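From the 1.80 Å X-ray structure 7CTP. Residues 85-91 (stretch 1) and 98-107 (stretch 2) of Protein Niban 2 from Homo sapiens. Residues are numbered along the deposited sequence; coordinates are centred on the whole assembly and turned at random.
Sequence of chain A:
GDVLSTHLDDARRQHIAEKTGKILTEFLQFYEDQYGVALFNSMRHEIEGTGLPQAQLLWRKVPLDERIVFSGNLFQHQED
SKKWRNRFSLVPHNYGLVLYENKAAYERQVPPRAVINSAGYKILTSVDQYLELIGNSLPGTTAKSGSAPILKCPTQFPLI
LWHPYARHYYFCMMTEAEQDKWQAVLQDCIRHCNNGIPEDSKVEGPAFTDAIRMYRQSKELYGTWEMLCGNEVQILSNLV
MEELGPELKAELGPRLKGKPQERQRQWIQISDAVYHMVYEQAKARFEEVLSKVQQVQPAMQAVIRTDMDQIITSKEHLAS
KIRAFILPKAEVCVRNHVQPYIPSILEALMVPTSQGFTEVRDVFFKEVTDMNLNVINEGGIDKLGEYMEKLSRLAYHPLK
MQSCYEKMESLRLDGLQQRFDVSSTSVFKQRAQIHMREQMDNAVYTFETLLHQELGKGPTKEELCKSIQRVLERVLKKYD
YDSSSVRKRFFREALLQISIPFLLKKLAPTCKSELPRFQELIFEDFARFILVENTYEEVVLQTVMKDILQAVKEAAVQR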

# COMPACT_ATOMS: atom_id res chain seq x y z
N ARG A 85 5.64 4.84 31.37
CA ARG A 85 4.74 3.95 32.08
C ARG A 85 4.73 2.60 31.38
O ARG A 85 4.78 2.53 30.15
N ASN A 86 4.66 1.53 32.17
CA ASN A 86 4.39 0.23 31.59
C ASN A 86 3.04 0.26 30.89
O ASN A 86 2.12 0.96 31.33
N ARG A 87 2.94 -0.46 29.78
CA ARG A 87 1.67 -0.65 29.10
C ARG A 87 1.60 -2.08 28.60
O ARG A 87 2.58 -2.60 28.06
N PHE A 88 0.46 -2.72 28.82
CA PHE A 88 0.19 -3.99 28.16
C PHE A 88 -0.23 -3.69 26.74
O PHE A 88 -1.22 -2.99 26.51
N SER A 89 0.55 -4.18 25.78
CA SER A 89 0.38 -3.83 24.38
C SER A 89 -0.07 -5.07 23.62
O SER A 89 0.54 -6.13 23.74
N LEU A 90 -1.14 -4.93 22.84
CA LEU A 90 -1.79 -6.06 22.20
C LEU A 90 -2.02 -5.74 20.73
O LEU A 90 -2.45 -4.63 20.39
N VAL A 91 -1.75 -6.71 19.87
CA VAL A 91 -2.04 -6.58 18.44
C VAL A 91 -3.19 -7.52 18.09
O VAL A 91 -2.98 -8.74 17.99
N VAL A 98 -2.91 -1.87 20.30
CA VAL A 98 -3.82 -1.53 21.40
C VAL A 98 -3.04 -1.52 22.70
O VAL A 98 -2.42 -2.53 23.07
N LEU A 99 -3.09 -0.40 23.42
CA LEU A 99 -2.33 -0.21 24.65
C LEU A 99 -3.28 -0.10 25.84
O LEU A 99 -4.17 0.76 25.86
N TYR A 100 -3.09 -0.97 26.83
CA TYR A 100 -3.81 -0.94 28.10
C TYR A 100 -2.86 -0.52 29.22
O TYR A 100 -1.64 -0.64 29.09
N GLU A 101 -3.43 -0.05 30.33
CA GLU A 101 -2.61 0.37 31.47
C GLU A 101 -1.71 -0.77 31.94
O GLU A 101 -0.50 -0.59 32.13
N ASN A 102 -2.29 -1.95 32.12
CA ASN A 102 -1.53 -3.16 32.41
C ASN A 102 -2.40 -4.34 32.00
O ASN A 102 -3.55 -4.16 31.57
N LYS A 103 -1.84 -5.54 32.11
CA LYS A 103 -2.58 -6.73 31.69
C LYS A 103 -3.74 -7.02 32.64
O LYS A 103 -4.78 -7.51 32.21
N ALA A 104 -3.57 -6.72 33.93
CA ALA A 104 -4.67 -6.90 34.88
C ALA A 104 -5.86 -6.03 34.50
O ALA A 104 -7.01 -6.47 34.59
N ALA A 105 -5.61 -4.79 34.07
CA ALA A 105 -6.70 -3.94 33.59
C ALA A 105 -7.33 -4.54 32.35
O ALA A 105 -8.55 -4.45 32.16
N TYR A 106 -6.53 -5.17 31.50
CA TYR A 106 -7.08 -5.82 30.31
C TYR A 106 -7.99 -6.97 30.68
O TYR A 106 -9.03 -7.18 30.04
N GLU A 107 -7.64 -7.72 31.73
CA GLU A 107 -8.42 -8.91 32.10
C GLU A 107 -9.77 -8.52 32.67
O GLU A 107 -10.77 -9.21 32.46

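An antiparallel strand pair that runs on into a helix often packs its apolar side chains on the face the helix covers, and residues 85-91 and 98-107 illustrate the principle. Paired main-chain hydrogen bonds, F88 with Y100 (F88 N to Y100 O being weak) and L90 with V98, set the register and place these four side chains on one face of the sheet.

F88 is the centre of the contact. Its t rotamer (chi1 -180°, chi2 64°) brings CE2 to 3.5 Å from CD2 of Y106, the two rings meeting obliquely, while CB of K103 lies over the face of the F88 ring in a CH-pi contact, 3.8 Å from CD1 of F88. Y100, in an m rotamer, adds its CD1 at 4.1 Å from CD2 of F88. L90 (t, t) extends the cluster, its CD1 reaching 3.4 Å from OH of Y106. The helix that carries K103 and Y106 starts just beyond the strand, where OD1 of N102 (chi1 p) caps it by accepting from N of A105 at 2.8 Å.

On the other face, S89 CB meets L99 CD2 at 3.6 Å. R87 (m, m, t) lays its CD 3.0 Å from O of Y100, yet its guanidinium turns back within its own strand, NH1 donating a weak 2.8 Å hydrogen bond to O of N86.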

# COMPACT_ATOMS: atom_id res chain seq x y z
CB ARG A 85 3.31 4.50 32.11
CG ARG A 85 3.13 5.80 32.86
CD ARG A 85 3.48 5.67 34.33
NE ARG A 85 3.30 6.94 35.03
CZ ARG A 85 3.97 7.30 36.12
NH1 ARG A 85 4.86 6.48 36.65
NH2 ARG A 85 3.73 8.47 36.69
CB ASN A 86 4.38 -0.87 32.65
CG ASN A 86 3.89 -2.21 32.11
OD1 ASN A 86 4.65 -2.98 31.53
ND2 ASN A 86 2.59 -2.47 32.27
CB ARG A 87 1.51 0.32 27.92
CG ARG A 87 1.25 1.76 28.31
CD ARG A 87 -0.21 2.00 28.66
NE ARG A 87 -0.45 3.37 29.09
CZ ARG A 87 -0.27 3.82 30.33
NH1 ARG A 87 0.15 2.99 31.28
NH2 ARG A 87 -0.52 5.08 30.62
CB PHE A 88 -0.89 -4.78 28.88
CG PHE A 88 -1.20 -6.10 28.24
CD1 PHE A 88 -0.24 -7.10 28.17
CD2 PHE A 88 -2.44 -6.34 27.68
CE1 PHE A 88 -0.52 -8.32 27.56
CE2 PHE A 88 -2.73 -7.56 27.06
CZ PHE A 88 -1.77 -8.54 27.01
CB SER A 89 1.69 -3.28 23.80
OG SER A 89 1.71 -3.37 22.39
CB LEU A 90 -3.12 -6.39 22.89
CG LEU A 90 -3.88 -7.69 22.56
CD1 LEU A 90 -4.76 -8.05 23.73
CD2 LEU A 90 -4.71 -7.56 21.30
CB VAL A 91 -0.81 -6.89 17.58
CG1 VAL A 91 -1.19 -6.85 16.10
CG2 VAL A 91 0.30 -5.88 17.87
CB VAL A 98 -5.00 -2.50 21.46
CG1 VAL A 98 -6.00 -2.03 22.47
CG2 VAL A 98 -5.64 -2.63 20.09
CB LEU A 99 -1.46 1.04 24.55
CG LEU A 99 -0.58 1.15 23.29
CD1 LEU A 99 0.16 2.48 23.27
CD2 LEU A 99 0.39 -0.00 23.22
CB TYR A 100 -4.41 -2.31 28.44
CG TYR A 100 -5.43 -2.81 27.45
CD1 TYR A 100 -5.04 -3.48 26.30
CD2 TYR A 100 -6.79 -2.61 27.66
CE1 TYR A 100 -5.97 -3.95 25.39
CE2 TYR A 100 -7.73 -3.07 26.76
CZ TYR A 100 -7.31 -3.74 25.63
OH TYR A 100 -8.24 -4.20 24.72
CB GLU A 101 -3.49 0.88 32.60
CG GLU A 101 -2.72 1.43 33.80
CD GLU A 101 -3.55 2.36 34.67
OE1 GLU A 101 -2.97 3.26 35.31
OE2 GLU A 101 -4.78 2.18 34.72
CB ASN A 102 -1.11 -3.24 33.89
CG ASN A 102 -2.23 -2.84 34.84
OD1 ASN A 102 -3.36 -3.30 34.71
ND2 ASN A 102 -1.90 -1.99 35.80
CB LYS A 103 -1.64 -7.93 31.59
CG LYS A 103 -2.31 -9.21 31.12
CD LYS A 103 -1.29 -10.34 30.99
CE LYS A 103 -1.58 -11.23 29.79
NZ LYS A 103 -1.04 -12.62 29.95
CB ALA A 104 -4.21 -6.60 36.30
CB ALA A 105 -6.19 -2.52 33.32
CB TYR A 106 -5.93 -6.28 29.42
CG TYR A 106 -6.29 -7.25 28.31
CD1 TYR A 106 -7.02 -6.84 27.21
CD2 TYR A 106 -5.85 -8.56 28.35
CE1 TYR A 106 -7.32 -7.72 26.19
CE2 TYR A 106 -6.14 -9.44 27.35
CZ TYR A 106 -6.88 -9.02 26.26
OH TYR A 106 -7.16 -9.91 25.25
CB GLU A 107 -7.64 -9.76 33.10
CG GLU A 107 -6.22 -10.13 32.69
CD GLU A 107 -6.13 -11.29 31.71
OE1 GLU A 107 -5.13 -12.04 31.78
OE2 GLU A 107 -7.05 -11.45 30.88